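Local coordinates for packaging protein UL32 (Human herpesvirus 8 type M, PDB 6XF9) that forms a pentameric zinc-containing ring required for herpesviral genome packaging and is thought to direct new capsids to nuclear replication compartments, at residues L20-L26 against Q275-M280; D230-S235 against P263-P267; A303-P309 against V380-F386. All coordinates share one frame; numbering follows the deposited sequence.

Interaction 1: L20-L26 against Q275-M280; sequences LLAASLL and QGPCLM
Leu25 and Pro277 bring the two backbones together, their CA atoms 4.6 Å apart, where the type I turn from Ala22 to Leu25 that ends helix 14-22 meets an inverse gamma turn centred on Pro277. Ser24 O is the backbone anchor: it accepts a bond from Leu279 N at 3.2 Å (159° at the hydrogen) and a CA-H...O contact from Pro277 CA. Ser24 OG, turned anti to the carbonyl carbon (chi1 -65°), reaches back to Leu20 O at 2.7 Å, which ties the side chain to the last helical turn and leaves Met280 CG and SD packed against it. Met280 bends at chi3 (77°), bringing CE within 3.7 Å of Leu20 CD2. Leu21 lies alongside Pro277, both pointing the same way, with CD2 3.6 Å from Pro277 CB. Beyond the turn, Leu26 splits its methyls: CD1 lies 3.6 Å from Cys278 SG and meets the amide of Gln275, while CD2 meets Leu279 CD2 at 3.8 Å, the two leucines crossing at about a right angle. The Gln275 amide is bonded to Asp272 and Leu286 N. Leu26 also pairs through its backbone with Asp272 where strands 26-27 and 271-272 run antiparallel, and the contact extends this junction between the N-terminal region and the later chain. The chemistry is mostly apolar, with Ser24 OG and N satisfied within their own segment (Leu20 O, Leu21 O) and Ser24 O across the contact.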
loop_
_atom_site.group_PDB
_atom_site.type_symbol
_atom_site.label_atom_id
_atom_site.label_comp_id
_atom_site.label_asym_id
_atom_site.label_seq_id
_atom_site.Cartn_x
_atom_site.Cartn_y
_atom_site.Cartn_z
ATOM N N LEU D 20 20.563 10.407 46.821
ATOM C CA LEU D 20 19.867 10.445 45.531
ATOM C C LEU D 20 20.850 10.409 44.357
ATOM O O LEU D 20 20.625 9.688 43.378
ATOM C CB LEU D 20 18.980 11.692 45.431
ATOM C CG LEU D 20 18.268 11.926 44.103
ATOM C CD1 LEU D 20 17.331 10.783 43.826
ATOM C CD2 LEU D 20 17.517 13.229 44.112
ATOM N N LEU D 21 21.923 11.214 44.409
ATOM C CA LEU D 21 22.895 11.198 43.316
ATOM C C LEU D 21 23.555 9.828 43.168
ATOM O O LEU D 21 23.753 9.346 42.047
ATOM C CB LEU D 21 23.963 12.267 43.529
ATOM C CG LEU D 21 23.619 13.741 43.381
ATOM C CD1 LEU D 21 24.801 14.598 43.835
ATOM C CD2 LEU D 21 23.281 14.038 41.942
ATOM N N ALA D 22 23.902 9.179 44.283
ATOM C CA ALA D 22 24.531 7.867 44.184
ATOM C C ALA D 22 23.592 6.868 43.533
ATOM O O ALA D 22 24.017 6.062 42.697
ATOM C CB ALA D 22 24.967 7.382 45.561
ATOM N N ALA D 23 22.311 6.889 43.912
ATOM C CA ALA D 23 21.309 6.014 43.300
ATOM C C ALA D 23 20.924 6.432 41.876
ATOM O O ALA D 23 20.047 5.791 41.281
ATOM C CB ALA D 23 20.056 5.970 44.179
ATOM N N SER D 24 21.528 7.490 41.326
ATOM C CA SER D 24 21.180 8.010 40.010
ATOM C C SER D 24 22.295 7.836 38.979
ATOM O O SER D 24 22.220 8.414 37.887
ATOM C CB SER D 24 20.792 9.482 40.136
ATOM O OG SER D 24 19.614 9.592 40.917
ATOM N N LEU D 25 23.308 7.038 39.286
ATOM C CA LEU D 25 24.333 6.679 38.327
ATOM C C LEU D 25 23.977 5.319 37.737
ATOM O O LEU D 25 23.251 4.529 38.345
ATOM C CB LEU D 25 25.703 6.604 38.995
ATOM C CG LEU D 25 26.272 7.877 39.615
ATOM C CD1 LEU D 25 27.403 7.527 40.605
ATOM C CD2 LEU D 25 26.737 8.868 38.595
ATOM N N LEU D 26 24.464 5.061 36.535
ATOM C CA LEU D 26 24.215 3.780 35.879
ATOM C C LEU D 26 25.203 2.707 36.351
ATOM O O LEU D 26 26.286 3.027 36.842
ATOM C CB LEU D 26 24.300 3.959 34.369
ATOM C CG LEU D 26 23.100 4.659 33.761
ATOM C CD1 LEU D 26 23.431 5.037 32.355
ATOM C CD2 LEU D 26 21.931 3.690 33.777
ATOM N N GLN D 275 28.964 8.903 32.968
ATOM C CA GLN D 275 27.639 9.310 32.529
ATOM C C GLN D 275 26.891 10.106 33.583
ATOM O O GLN D 275 25.735 10.468 33.351
ATOM C CB GLN D 275 26.800 8.076 32.168
ATOM C CG GLN D 275 27.105 7.438 30.834
ATOM C CD GLN D 275 26.190 6.268 30.547
ATOM O OE1 GLN D 275 25.066 6.438 30.080
ATOM N NE2 GLN D 275 26.663 5.075 30.830
ATOM N N GLY D 276 27.496 10.367 34.741
ATOM C CA GLY D 276 26.910 11.248 35.726
ATOM C C GLY D 276 25.595 10.736 36.278
ATOM O O GLY D 276 25.159 9.618 35.979
ATOM N N PRO D 277 24.941 11.539 37.120
ATOM C CA PRO D 277 23.650 11.143 37.695
ATOM C C PRO D 277 22.553 11.275 36.647
ATOM O O PRO D 277 21.518 11.908 36.876
ATOM C CB PRO D 277 23.480 12.122 38.858
ATOM C CG PRO D 277 24.209 13.348 38.412
ATOM C CD PRO D 277 25.297 12.928 37.454
ATOM N N CYS D 278 22.793 10.683 35.475
ATOM C CA CYS D 278 21.942 10.883 34.310
ATOM C C CYS D 278 20.563 10.269 34.475
ATOM O O CYS D 278 19.675 10.584 33.680
ATOM C CB CYS D 278 22.617 10.310 33.056
ATOM S SG CYS D 278 23.005 8.539 33.145
ATOM N N LEU D 279 20.353 9.421 35.485
ATOM C CA LEU D 279 19.027 8.885 35.753
ATOM C C LEU D 279 18.122 9.908 36.408
ATOM O O LEU D 279 17.016 9.550 36.830
ATOM C CB LEU D 279 19.119 7.624 36.612
ATOM C CG LEU D 279 19.850 6.464 35.942
ATOM C CD1 LEU D 279 19.981 5.265 36.875
ATOM C CD2 LEU D 279 19.132 6.058 34.670
ATOM N N MET D 280 18.587 11.154 36.537
ATOM C CA MET D 280 17.757 12.282 36.937
ATOM C C MET D 280 17.436 13.231 35.788
ATOM O O MET D 280 16.743 14.231 36.005
ATOM C CB MET D 280 18.432 13.073 38.055
ATOM C CG MET D 280 18.375 12.413 39.395
ATOM S SD MET D 280 19.509 13.258 40.486
ATOM C CE MET D 280 18.594 14.734 40.901
#

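Interaction 2: D230-S235 against P263-P267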
loop_
_atom_site.group_PDB
_atom_site.type_symbol
_atom_site.label_atom_id
_atom_site.label_comp_id
_atom_site.label_asym_id
_atom_site.label_seq_id
_atom_site.Cartn_x
_atom_site.Cartn_y
_atom_site.Cartn_z
ATOM N N ASP D 230 30.210 21.104 39.783
ATOM C CA ASP D 230 30.878 20.219 40.733
ATOM C C ASP D 230 30.426 18.775 40.554
ATOM O O ASP D 230 31.243 17.877 40.333
ATOM C CB ASP D 230 30.608 20.688 42.161
ATOM C CG ASP D 230 31.225 19.762 43.215
ATOM O OD1 ASP D 230 32.074 18.906 42.861
ATOM O OD2 ASP D 230 30.867 19.895 44.413
ATOM N N ILE D 231 29.117 18.538 40.666
ATOM C CA ILE D 231 28.580 17.178 40.659
ATOM C C ILE D 231 28.888 16.474 39.352
ATOM O O ILE D 231 29.209 15.280 39.343
ATOM C CB ILE D 231 27.071 17.206 40.945
ATOM C CG1 ILE D 231 26.826 17.558 42.407
ATOM C CG2 ILE D 231 26.406 15.889 40.553
ATOM C CD1 ILE D 231 25.499 18.192 42.643
ATOM N N TRP D 232 28.781 17.185 38.222
ATOM C CA TRP D 232 28.933 16.506 36.934
ATOM C C TRP D 232 30.387 16.297 36.550
ATOM O O TRP D 232 30.694 15.338 35.840
ATOM C CB TRP D 232 28.190 17.271 35.834
ATOM C CG TRP D 232 26.738 16.978 35.895
ATOM C CD1 TRP D 232 25.825 17.584 36.695
ATOM C CD2 TRP D 232 26.027 15.953 35.174
ATOM N NE1 TRP D 232 24.585 17.014 36.513
ATOM C CE2 TRP D 232 24.684 16.013 35.581
ATOM C CE3 TRP D 232 26.400 14.995 34.220
ATOM C CZ2 TRP D 232 23.706 15.165 35.063
ATOM C CZ3 TRP D 232 25.427 14.144 33.709
ATOM C CH2 TRP D 232 24.095 14.237 34.133
ATOM N N SER D 233 31.307 17.126 37.040
ATOM C CA SER D 233 32.710 16.841 36.755
ATOM C C SER D 233 33.255 15.751 37.663
ATOM O O SER D 233 34.110 14.965 37.234
ATOM C CB SER D 233 33.563 18.094 36.906
ATOM O OG SER D 233 33.308 18.696 38.160
ATOM N N THR D 234 32.753 15.644 38.897
ATOM C CA THR D 234 33.274 14.590 39.754
ATOM C C THR D 234 32.715 13.229 39.368
ATOM O O THR D 234 33.346 12.216 39.674
ATOM C CB THR D 234 32.997 14.863 41.248
ATOM O OG1 THR D 234 31.598 15.053 41.497
ATOM C CG2 THR D 234 33.723 16.159 41.665
ATOM N N SER D 235 31.561 13.160 38.694
ATOM C CA SER D 235 30.982 11.851 38.387
ATOM C C SER D 235 30.667 11.639 36.905
ATOM O O SER D 235 29.895 10.733 36.585
ATOM C CB SER D 235 29.721 11.600 39.212
ATOM O OG SER D 235 28.723 12.541 38.890
ATOM N N PRO D 263 34.251 18.668 47.516
ATOM C CA PRO D 263 33.481 17.887 46.537
ATOM C C PRO D 263 32.097 17.499 47.050
ATOM O O PRO D 263 32.010 16.657 47.957
ATOM C CB PRO D 263 34.333 16.633 46.324
ATOM C CG PRO D 263 35.068 16.464 47.615
ATOM C CD PRO D 263 35.169 17.822 48.299
ATOM N N PHE D 264 31.042 18.108 46.486
ATOM C CA PHE D 264 29.683 17.882 46.976
ATOM C C PHE D 264 29.370 16.403 46.993
ATOM O O PHE D 264 28.715 15.906 47.917
ATOM C CB PHE D 264 28.667 18.620 46.092
ATOM C CG PHE D 264 27.222 18.492 46.538
ATOM C CD1 PHE D 264 26.475 17.361 46.243
ATOM C CD2 PHE D 264 26.593 19.524 47.203
ATOM C CE1 PHE D 264 25.137 17.247 46.652
ATOM C CE2 PHE D 264 25.254 19.417 47.606
ATOM C CZ PHE D 264 24.536 18.280 47.330
ATOM N N PHE D 265 29.843 15.681 45.982
ATOM C CA PHE D 265 29.409 14.314 45.772
ATOM C C PHE D 265 30.574 13.415 45.398
ATOM O O PHE D 265 31.340 13.734 44.483
ATOM C CB PHE D 265 28.354 14.333 44.660
ATOM C CG PHE D 265 27.974 12.995 44.139
ATOM C CD1 PHE D 265 27.425 12.043 44.980
ATOM C CD2 PHE D 265 28.108 12.709 42.790
ATOM C CE1 PHE D 265 27.044 10.810 44.494
ATOM C CE2 PHE D 265 27.728 11.481 42.291
ATOM C CZ PHE D 265 27.191 10.523 43.145
ATOM N N SER D 266 30.666 12.272 46.086
ATOM C CA SER D 266 31.660 11.238 45.812
ATOM C C SER D 266 30.936 9.984 45.328
ATOM O O SER D 266 30.154 9.391 46.096
ATOM C CB SER D 266 32.498 10.925 47.055
ATOM O OG SER D 266 31.676 10.462 48.113
ATOM N N PRO D 267 31.175 9.520 44.101
ATOM C CA PRO D 267 30.420 8.366 43.574
ATOM C C PRO D 267 30.966 7.054 44.102
ATOM O O PRO D 267 32.186 6.888 44.271
ATOM C CB PRO D 267 30.622 8.468 42.053
ATOM C CG PRO D 267 31.902 9.209 41.890
ATOM C CD PRO D 267 32.007 10.165 43.068
#
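Asp230, with CG anti to the backbone N (chi1 177°), extends its carboxylate to the backbone of Phe264, whose CG, likewise anti to the backbone N, carries the ring past Asp230 toward Ile231. Phe264 N donates to Asp230 OD2 at 2.7 Å and 161°, on the syn side of the oxygen and slightly out of the carboxylate plane. Carboxylate and ring stand nearly perpendicular, 86° apart. Ile231 runs beside Phe264 in the same direction, its CD1 3.8 Å from Phe264 CD1, and its CG1 also packs on Phe265 CB. These residues belong to the last turns of helix 225-235, along which the irregular segment 263-267 is laid on its way to strand 271-272. Leu21 of helix 14-22 touches Ile231 and both phenylalanines, so helix 14-22 packs on the helix and the loop together. Thr234 OG1 is 3.3 Å from Phe265 O, with Asp230 O and Ile231 O also within range. Further along, Ser235 comes to the edge of the Phe265 ring, with CB 3.7 Å from CE2. Its OG lies in the ring plane at that edge and bonds back to Ile231 O at 2.8 Å. Pro267 N sits over the centre of one face of the Phe265 ring, and Pro267 CG lies 4.0 Å from Thr234 O.

Interaction 3: A303-P309 against V380-F386; sequences AAHPEAP and VSEDVLF
Two helical regions meet here near the third zinc site: the turn between helices 297-304 and 308-321, the first of which carries the ligand Cys299, and the short helix 382-386 with its lead-in. Phe386 fits against the turn. Pro306 CG lies over one face of its ring in a CH-pi contact, 4.0 Å from the centroid and 27° off the normal. Ala303 O approaches the ring's edge, 3.4 Å from Phe386 CE2, while Phe386 CZ comes equally close to Ala304 O. Glu382 is bent at chi2 (-76°), folding its carboxylate back along Pro309; the two side chains slide past each other in opposite directions, with OE2 3.6 Å from Pro309 CB. Pro306 O rests 3.4 Å from Glu382 CB, and Pro309 CG packs against both methyls of Val380. The turn is braced by Glu307 N, which donates to His305 ND1 at 3.2 Å, 4° out of the imidazole plane, while His305 NE2 is bonded to Asp348. In the other segment, Ser381, at the N-cap, accepts from Val384 N through OG. Around the contact, Trp5 packs edge-to-face with Phe386 and bonds to Ala303 O, helix 71-83 meets Val384 and Leu385, and helix 89-106 touches Ala303 and Ala304.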
loop_
_atom_site.group_PDB
_atom_site.type_symbol
_atom_site.label_atom_id
_atom_site.label_comp_id
_atom_site.label_asym_id
_atom_site.label_seq_id
_atom_site.Cartn_x
_atom_site.Cartn_y
_atom_site.Cartn_z
ATOM N N ALA D 303 17.739 26.389 33.824
ATOM C CA ALA D 303 17.189 26.165 35.152
ATOM C C ALA D 303 18.146 26.522 36.279
ATOM O O ALA D 303 17.707 26.679 37.424
ATOM C CB ALA D 303 16.793 24.696 35.317
ATOM N N ALA D 304 19.433 26.667 35.990
ATOM C CA ALA D 304 20.434 26.803 37.028
ATOM C C ALA D 304 20.939 28.228 37.198
ATOM O O ALA D 304 21.605 28.511 38.201
ATOM C CB ALA D 304 21.625 25.893 36.714
ATOM N N HIS D 305 20.607 29.140 36.283
ATOM C CA HIS D 305 21.221 30.441 36.307
ATOM C C HIS D 305 20.257 31.533 35.871
ATOM O O HIS D 305 19.551 31.373 34.862
ATOM C CB HIS D 305 22.448 30.469 35.405
ATOM C CG HIS D 305 23.334 31.651 35.638
ATOM N ND1 HIS D 305 22.955 32.942 35.333
ATOM C CD2 HIS D 305 24.591 31.733 36.133
ATOM C CE1 HIS D 305 23.941 33.768 35.635
ATOM N NE2 HIS D 305 24.946 33.059 36.114
ATOM N N PRO D 306 20.274 32.680 36.564
ATOM C CA PRO D 306 19.185 33.660 36.391
ATOM C C PRO D 306 19.168 34.368 35.057
ATOM O O PRO D 306 18.117 34.893 34.685
ATOM C CB PRO D 306 19.427 34.659 37.533
ATOM C CG PRO D 306 20.206 33.881 38.561
ATOM C CD PRO D 306 21.095 32.976 37.753
ATOM N N GLU D 307 20.291 34.494 34.360
ATOM C CA GLU D 307 20.286 35.228 33.099
ATOM C C GLU D 307 20.478 34.343 31.873
ATOM O O GLU D 307 20.634 34.871 30.769
ATOM C CB GLU D 307 21.316 36.355 33.151
ATOM C CG GLU D 307 22.525 35.979 33.942
ATOM C CD GLU D 307 23.450 37.151 34.253
ATOM O OE1 GLU D 307 23.378 38.185 33.554
ATOM O OE2 GLU D 307 24.247 37.026 35.219
ATOM N N ALA D 308 20.418 33.010 32.025
ATOM C CA ALA D 308 20.560 32.149 30.849
ATOM C C ALA D 308 19.378 32.302 29.897
ATOM O O ALA D 308 19.614 32.502 28.690
ATOM C CB ALA D 308 20.759 30.689 31.278
ATOM N N PRO D 309 18.109 32.264 30.348
ATOM C CA PRO D 309 16.997 32.427 29.392
ATOM C C PRO D 309 17.115 33.646 28.500
ATOM O O PRO D 309 17.002 33.543 27.268
ATOM C CB PRO D 309 15.779 32.498 30.317
ATOM C CG PRO D 309 16.130 31.607 31.433
ATOM C CD PRO D 309 17.606 31.830 31.672
ATOM N N VAL D 380 10.216 28.049 30.595
ATOM C CA VAL D 380 10.954 28.608 31.725
ATOM C C VAL D 380 10.593 30.068 31.975
ATOM O O VAL D 380 10.388 30.855 31.037
ATOM C CB VAL D 380 12.458 28.458 31.447
ATOM C CG1 VAL D 380 12.836 29.296 30.233
ATOM C CG2 VAL D 380 13.267 28.825 32.658
ATOM N N SER D 381 10.539 30.446 33.257
ATOM C CA SER D 381 10.459 31.843 33.695
ATOM C C SER D 381 11.582 32.088 34.697
ATOM O O SER D 381 11.521 31.584 35.825
ATOM C CB SER D 381 9.112 32.157 34.319
ATOM O OG SER D 381 9.183 33.395 35.003
ATOM N N GLU D 382 12.635 32.799 34.266
ATOM C CA GLU D 382 13.758 33.111 35.153
ATOM C C GLU D 382 13.339 33.986 36.324
ATOM O O GLU D 382 14.031 34.005 37.350
ATOM C CB GLU D 382 14.896 33.789 34.385
ATOM C CG GLU D 382 14.569 35.114 33.708
ATOM C CD GLU D 382 13.766 34.968 32.440
ATOM O OE1 GLU D 382 13.775 35.925 31.627
ATOM O OE2 GLU D 382 13.137 33.895 32.238
ATOM N N ASP D 383 12.251 34.744 36.172
ATOM C CA ASP D 383 11.747 35.564 37.265
ATOM C C ASP D 383 11.192 34.696 38.389
ATOM O O ASP D 383 11.573 34.866 39.548
ATOM C CB ASP D 383 10.681 36.511 36.738
ATOM C CG ASP D 383 11.196 37.380 35.611
ATOM O OD1 ASP D 383 12.342 37.872 35.711
ATOM O OD2 ASP D 383 10.470 37.564 34.613
ATOM N N VAL D 384 10.274 33.773 38.076
ATOM C CA VAL D 384 9.752 32.864 39.098
ATOM C C VAL D 384 10.890 32.143 39.785
ATOM O O VAL D 384 10.940 32.034 41.015
ATOM C CB VAL D 384 8.760 31.855 38.490
ATOM C CG1 VAL D 384 8.348 30.863 39.534
ATOM C CG2 VAL D 384 7.542 32.561 37.949
ATOM N N LEU D 385 11.824 31.626 39.000
ATOM C CA LEU D 385 12.797 30.714 39.571
ATOM C C LEU D 385 13.800 31.444 40.448
ATOM O O LEU D 385 14.263 30.892 41.454
ATOM C CB LEU D 385 13.515 29.954 38.463
ATOM C CG LEU D 385 12.704 28.922 37.684
ATOM C CD1 LEU D 385 13.688 28.027 36.913
ATOM C CD2 LEU D 385 11.769 28.102 38.591
ATOM N N PHE D 386 14.182 32.669 40.071
ATOM C CA PHE D 386 15.389 33.254 40.637
ATOM C C PHE D 386 15.238 34.620 41.279
ATOM O O PHE D 386 16.160 35.038 41.980
ATOM C CB PHE D 386 16.505 33.311 39.576
ATOM C CG PHE D 386 17.247 32.013 39.461
ATOM C CD1 PHE D 386 18.086 31.595 40.481
ATOM C CD2 PHE D 386 17.036 31.172 38.391
ATOM C CE1 PHE D 386 18.736 30.384 40.416
ATOM C CE2 PHE D 386 17.687 29.964 38.310
ATOM C CZ PHE D 386 18.539 29.570 39.323
#

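In the fold
Interactions 1 and 2 form one continuous packed region, with centres 11 Å apart: Leu21 and Leu25 meet Phe265 and Pro267, and Pro277 rests on Trp232. Along the chain, interaction 2 is nested inside the long stretch of chain closed by interaction 1, so residues from helix 14-22 near the N-terminus, helix 225-235 and the segments around strand 271-272 gather in one place. Interaction 3 follows in series. Its centre is 24 Å from that of interaction 1 and 23 Å from that of interaction 2, and it touches neither. Helix 89-106 borders all three, linking early and late parts of the sequence within a single largely helical subunit of the pentameric ring.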